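Local structure of alginate lyase, family PL7 (Zobellia galactanivorans, 4BE3) at residues L86-H90 and A182-E186. The protein probably cleaves alginate by beta-elimination, acting exolytically as a polysaccharide lyase of family PL7. Coordinates in Å, arbitrary orientation, origin at the centre of the assembly. Numbering follows the deposited sequence.
Sequences LKVQH and ALGEE
Residues 86-90 end strand 80-90, extended except at Gln89 (phi/psi -104/-24°), where Gln89 and His90 form a classic beta bulge opposite Glu297 of strand 295-306. Loop 182-186 runs alongside in the opposite direction, Ala182-Glu185 being a type II beta turn closed by the hydrogen bond Glu185 N to Ala182 O (3.1 Å); Glu185 (chi1 t) returns OE1 to Ala182 N (2.9 Å), its OE2 bonding His207. Lys87 CA lies 4.6 Å from Glu186 CA, Gln89 CA 5.0 Å from Leu183 CA. Gly184 (phi 85°) donates N to Val88 O at 2.7 Å, and CA-H...O contacts join Leu183 CA to Val88 O (3.2 Å) and Glu186 CA to Leu86 O (3.3 Å). Water 3 bridges Val88 N (2.9 Å) to Ala182 O (3.0 Å) and Glu185 O (2.7 Å). Val88 CG1 meets Leu183 CD2 at 3.9 Å, both side chains touching Tyr125 of the other sheet in this jelly-roll fold. Lys87, p then extended, salt-bridges Glu41; its NZ reaches Glu186 OE2 through water 1 (2.7 Å to each) and Gly184 O through water 2 (2.9 and 2.7 Å). Glu186 OE1 salt-bridges Lys301. One direct backbone bond, CA-H...O contacts and a small apolar contact thus hold the turn, while waters satisfy polar groups that do not meet.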
# COMPACT_ATOMS: atom_id res chain seq x y z
N LEU A 86 22.38 5.57 -8.73
CA LEU A 86 23.43 5.29 -7.70
C LEU A 86 24.77 5.00 -8.40
O LEU A 86 24.78 4.92 -9.63
CB LEU A 86 23.03 3.99 -6.90
CG LEU A 86 22.95 2.69 -7.81
CD1 LEU A 86 23.38 1.52 -6.93
CD2 LEU A 86 21.50 2.45 -8.26
N LYS A 87 25.87 4.90 -7.64
CA LYS A 87 27.12 4.34 -8.18
C LYS A 87 27.68 3.56 -7.07
O LYS A 87 27.58 3.95 -5.89
CB LYS A 87 28.02 5.42 -8.75
CG LYS A 87 28.34 6.55 -7.76
CD LYS A 87 28.97 7.71 -8.52
CE LYS A 87 29.47 8.73 -7.47
NZ LYS A 87 30.09 9.80 -8.33
N VAL A 88 28.28 2.39 -7.40
CA VAL A 88 28.94 1.61 -6.41
C VAL A 88 30.33 2.09 -6.37
O VAL A 88 31.00 2.18 -7.40
CB VAL A 88 28.85 0.09 -6.77
CG1 VAL A 88 29.65 -0.76 -5.76
CG2 VAL A 88 27.36 -0.35 -6.79
N GLN A 89 30.82 2.35 -5.12
CA GLN A 89 32.16 2.95 -4.92
C GLN A 89 33.10 1.84 -4.47
O GLN A 89 34.28 2.02 -4.62
CB GLN A 89 32.18 4.04 -3.85
CG GLN A 89 31.31 5.24 -4.35
CD GLN A 89 31.98 6.02 -5.50
OE1 GLN A 89 32.35 5.46 -6.47
NE2 GLN A 89 32.09 7.35 -5.39
N HIS A 90 32.61 0.74 -3.86
CA HIS A 90 33.56 -0.20 -3.36
C HIS A 90 32.87 -1.52 -3.10
O HIS A 90 31.74 -1.48 -2.66
CB HIS A 90 34.15 0.30 -2.01
CG HIS A 90 35.43 -0.42 -1.67
ND1 HIS A 90 35.47 -1.62 -0.97
CD2 HIS A 90 36.73 -0.11 -2.05
CE1 HIS A 90 36.81 -1.97 -0.82
NE2 HIS A 90 37.57 -1.06 -1.49
N ALA A 182 31.81 0.30 -14.25
CA ALA A 182 32.96 0.60 -13.35
C ALA A 182 32.51 1.04 -11.93
O ALA A 182 31.39 1.55 -11.75
CB ALA A 182 33.83 1.75 -14.04
N LEU A 183 33.36 0.90 -10.95
CA LEU A 183 33.13 1.66 -9.69
C LEU A 183 33.05 3.09 -9.99
O LEU A 183 33.82 3.62 -10.84
CB LEU A 183 34.30 1.43 -8.67
CG LEU A 183 34.45 -0.07 -8.26
CD1 LEU A 183 35.63 -0.12 -7.32
CD2 LEU A 183 33.13 -0.57 -7.55
N GLY A 184 32.09 3.77 -9.35
CA GLY A 184 32.04 5.23 -9.52
C GLY A 184 31.25 5.58 -10.78
O GLY A 184 31.11 6.79 -11.10
N GLU A 185 30.72 4.58 -11.49
CA GLU A 185 29.93 4.86 -12.72
C GLU A 185 28.42 4.85 -12.40
O GLU A 185 27.91 3.84 -11.88
CB GLU A 185 30.20 3.81 -13.79
CG GLU A 185 29.49 4.11 -15.10
CD GLU A 185 29.94 3.22 -16.28
OE1 GLU A 185 30.72 2.23 -16.09
OE2 GLU A 185 29.62 3.59 -17.42
N GLU A 186 27.69 5.94 -12.71
CA GLU A 186 26.28 6.04 -12.39
C GLU A 186 25.42 5.05 -13.14
O GLU A 186 25.57 4.91 -14.35
CB GLU A 186 25.78 7.47 -12.74
CG GLU A 186 26.39 8.44 -11.81
CD GLU A 186 25.77 9.86 -11.79
OE1 GLU A 186 24.57 10.03 -11.95
OE2 GLU A 186 26.52 10.80 -11.53
O HOH W 1 29.12 10.58 -10.76
O HOH W 2 32.36 8.71 -9.69
O HOH W 3 28.84 1.89 -10.22